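Local coordinates for lamina-associated polypeptide 2 isoforms alpha/zeta (Mus musculus, PDB 2V0X), which dimerises through a long coiled-coil domain and serves as a chromosome-associated component of the nuclear lamina, at the interface of chains A and B. Residues are numbered along the deposited sequence; one frame, centred on the assembly and turned at random. Chains: chain A/B, Lamina-associated polypeptide 2 isoforms alpha/zeta.

The interface of chains A and B. Residues chain A 77, 103, 106-107, 110-111; chain B 191, 194-195, 219.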
ATOM      1  N   VAL A  77       5.699 -10.924  17.974  1.00 38.28           N
ATOM      2  CA  VAL A  77       6.263 -10.288  19.156  1.00 40.08           C
ATOM      3  C   VAL A  77       7.275 -11.299  19.711  1.00 44.85           C
ATOM      4  O   VAL A  77       6.913 -12.414  20.061  1.00 48.23           O
ATOM      5  CB  VAL A  77       5.163  -9.954  20.210  1.00 36.43           C
ATOM      6  CG1 VAL A  77       5.779  -9.241  21.423  1.00 36.11           C
ATOM      7  CG2 VAL A  77       4.091  -9.085  19.584  1.00 34.69           C
ATOM      8  N   ASP A 103      -6.058  -2.377  23.667  1.00 62.04           N
ATOM      9  CA  ASP A 103      -4.775  -2.915  23.239  1.00 57.94           C
ATOM     10  C   ASP A 103      -4.879  -4.017  22.177  1.00 54.14           C
ATOM     11  O   ASP A 103      -4.072  -4.060  21.249  1.00 52.62           O
ATOM     12  CB  ASP A 103      -3.977  -3.410  24.447  1.00 62.92           C
ATOM     13  CG  ASP A 103      -3.323  -2.274  25.229  1.00 76.86           C
ATOM     14  OD1 ASP A 103      -2.407  -2.562  26.029  1.00 75.68           O
ATOM     15  OD2 ASP A 103      -3.715  -1.100  25.041  1.00 86.92           O
ATOM     16  N   LEU A 106      -6.129  -2.303  18.914  1.00 35.00           N
ATOM     17  CA  LEU A 106      -5.074  -1.514  18.307  1.00 34.13           C
ATOM     18  C   LEU A 106      -4.066  -2.454  17.617  1.00 34.85           C
ATOM     19  O   LEU A 106      -3.630  -2.193  16.484  1.00 36.07           O
ATOM     20  CB  LEU A 106      -4.379  -0.625  19.346  1.00 34.74           C
ATOM     21  CG  LEU A 106      -4.975   0.760  19.647  1.00 39.55           C
ATOM     22  CD1 LEU A 106      -5.064   1.571  18.368  1.00 38.95           C
ATOM     23  CD2 LEU A 106      -6.353   0.651  20.243  1.00 48.75           C
ATOM     24  N   ASP A 107      -3.710  -3.547  18.292  1.00 32.61           N
ATOM     25  CA  ASP A 107      -2.775  -4.513  17.723  1.00 29.45           C
ATOM     26  C   ASP A 107      -3.342  -5.086  16.429  1.00 28.27           C
ATOM     27  O   ASP A 107      -2.641  -5.216  15.443  1.00 28.79           O
ATOM     28  CB  ASP A 107      -2.490  -5.666  18.687  1.00 25.82           C
ATOM     29  CG  ASP A 107      -1.332  -6.528  18.218  1.00 35.24           C
ATOM     30  OD1 ASP A 107      -0.259  -5.965  17.884  1.00 33.69           O
ATOM     31  OD2 ASP A 107      -1.502  -7.766  18.163  1.00 41.00           O
ATOM     32  N   LEU A 110      -3.108  -2.480  13.617  1.00 28.15           N
ATOM     33  CA  LEU A 110      -1.749  -2.361  13.124  1.00 27.21           C
ATOM     34  C   LEU A 110      -1.318  -3.600  12.333  1.00 28.77           C
ATOM     35  O   LEU A 110      -0.567  -3.487  11.363  1.00 31.84           O
ATOM     36  CB  LEU A 110      -0.777  -2.069  14.273  1.00 27.16           C
ATOM     37  CG  LEU A 110      -0.864  -0.664  14.882  1.00 29.09           C
ATOM     38  CD1 LEU A 110      -0.194  -0.612  16.233  1.00 30.47           C
ATOM     39  CD2 LEU A 110      -0.288   0.379  13.939  1.00 26.96           C
ATOM     40  N   CYS A 111      -1.772  -4.773  12.759  1.00 29.24           N
ATOM     41  CA  CYS A 111      -1.443  -6.027  12.081  1.00 29.86           C
ATOM     42  C   CYS A 111      -2.066  -6.057  10.680  1.00 27.70           C
ATOM     43  O   CYS A 111      -1.395  -6.366   9.702  1.00 26.61           O
ATOM     44  CB  CYS A 111      -1.903  -7.226  12.928  1.00 30.67           C
ATOM     45  SG  CYS A 111      -0.750  -7.609  14.299  1.00 30.70           S
TER
ATOM     46  N   ARG B 191       3.389  -0.905  16.804  1.00 25.75           N
ATOM     47  CA  ARG B 191       3.340  -2.118  17.617  1.00 26.42           C
ATOM     48  C   ARG B 191       4.488  -2.244  18.608  1.00 27.22           C
ATOM     49  O   ARG B 191       4.320  -2.863  19.657  1.00 28.87           O
ATOM     50  CB  ARG B 191       3.212  -3.381  16.739  1.00 27.45           C
ATOM     51  CG  ARG B 191       1.882  -3.453  15.970  1.00 25.38           C
ATOM     52  CD  ARG B 191       1.819  -4.655  15.026  1.00 34.05           C
ATOM     53  NE  ARG B 191       1.792  -5.931  15.736  1.00 38.44           N
ATOM     54  CZ  ARG B 191       2.599  -6.955  15.476  1.00 36.48           C
ATOM     55  NH1 ARG B 191       3.515  -6.859  14.524  1.00 27.44           N
ATOM     56  NH2 ARG B 191       2.461  -8.098  16.141  1.00 23.92           N
ATOM     57  N   LEU B 194       3.336  -0.266  21.448  1.00 28.74           N
ATOM     58  CA  LEU B 194       2.234  -0.966  22.069  1.00 28.67           C
ATOM     59  C   LEU B 194       2.647  -2.145  22.939  1.00 31.57           C
ATOM     60  O   LEU B 194       2.104  -2.321  24.026  1.00 34.20           O
ATOM     61  CB  LEU B 194       1.242  -1.435  21.022  1.00 28.59           C
ATOM     62  CG  LEU B 194       0.009  -2.144  21.575  1.00 31.00           C
ATOM     63  CD1 LEU B 194      -0.863  -1.150  22.382  1.00 31.32           C
ATOM     64  CD2 LEU B 194      -0.776  -2.725  20.408  1.00 31.31           C
ATOM     65  N   TRP B 195       3.577  -2.964  22.445  1.00 33.04           N
ATOM     66  CA  TRP B 195       4.042  -4.138  23.172  1.00 32.13           C
ATOM     67  C   TRP B 195       5.065  -3.878  24.277  1.00 34.04           C
ATOM     68  O   TRP B 195       5.182  -4.681  25.201  1.00 35.43           O
ATOM     69  CB  TRP B 195       4.536  -5.226  22.208  1.00 31.45           C
ATOM     70  CG  TRP B 195       3.399  -5.909  21.551  1.00 32.57           C
ATOM     71  CD1 TRP B 195       2.835  -5.585  20.340  1.00 33.39           C
ATOM     72  CD2 TRP B 195       2.589  -6.960  22.102  1.00 32.78           C
ATOM     73  NE1 TRP B 195       1.723  -6.356  20.120  1.00 33.87           N
ATOM     74  CE2 TRP B 195       1.548  -7.209  21.180  1.00 34.32           C
ATOM     75  CE3 TRP B 195       2.641  -7.707  23.284  1.00 33.29           C
ATOM     76  CZ2 TRP B 195       0.558  -8.173  21.402  1.00 36.43           C
ATOM     77  CZ3 TRP B 195       1.660  -8.670  23.511  1.00 34.99           C
ATOM     78  CH2 TRP B 195       0.628  -8.898  22.574  1.00 35.90           C
ATOM     79  N   LEU B 219       9.131  -8.334  15.630  1.00 31.41           N
ATOM     80  CA  LEU B 219       9.061  -6.904  15.936  1.00 30.82           C
ATOM     81  C   LEU B 219      10.418  -6.323  16.346  1.00 32.08           C
ATOM     82  O   LEU B 219      10.790  -5.227  15.926  1.00 33.76           O
ATOM     83  CB  LEU B 219       8.038  -6.709  17.056  1.00 30.75           C
ATOM     84  CG  LEU B 219       6.951  -5.636  17.021  1.00 32.96           C
ATOM     85  CD1 LEU B 219       6.253  -5.593  15.671  1.00 35.84           C
ATOM     86  CD2 LEU B 219       5.967  -5.935  18.153  1.00 31.57           C
TER
HETATM   87  O   HOH W   1       0.544  -9.086  17.712  1.00 36.20           O
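A:Asp107 on helix 100-146 meets B:Arg191 and B:Trp195 on helix 152-196 in a mainly helix-to-helix patch, flanked by loop residues, of the coiled-coil dimer interface of LAP2alpha, joining the two copies of its dimerization domain; the two-fold axis repeats the patch with the chains exchanged. One carboxylate oxygen, A:Asp107 OD1, accepts hydrogen bonds from two donors of chain B, on opposite faces of its plane. The guanidinium nitrogen B:Arg191 NE comes from the syn side at 3.0 Å from A:Asp107 OD1, in a nearly straight, salt-bridging hydrogen bond that lies in the guanidinium plane but is tilted somewhat out of the carboxylate plane. The indole N-H, B:Trp195 NE1, points at A:Asp107 OD1 from well above the carboxylate plane, also at 3.0 Å, with the ring turned 79° from the carboxylate. An aspartate suits this place because its short side chain, with CG anti to the backbone N (chi1 -169°), carries the acceptor to both donors, and the neighbouring arginine would probably favour its charged form. The other oxygen, OD2, is linked through a water to B:Arg191 NH2, which helps to fix the rotation of the carboxylate.

B:Arg191 is bent at its third torsion (chi3 67°), turning the guanidinium toward the aspartate while its methylene CG packs against A:Leu110 CB at 3.4 Å. The small, polarisable thiol of A:Cys111 suits the flat guanidinium, its SG lying over one face near the rim, 3.4 Å from B:Arg191 NE. From a loop of chain A, the beta-branched A:Val77 lays methyl CG2 over the indole face, 3.5 Å from B:Trp195 CE2, while B:Leu219 CD2 touches the same methyl. Tryptophan thus offers a polar edge to one segment of chain A and an apolar face to another; an alanine here would probably leave A:Asp107 OD1 without the indole donor and open a gap beneath A:Val77. Farther along, B:Leu194, whose branched end can spread over a helix surface, lays methyl CD2 against the backbone of helix 100-146, 3.8 Å from A:Asp107 CA.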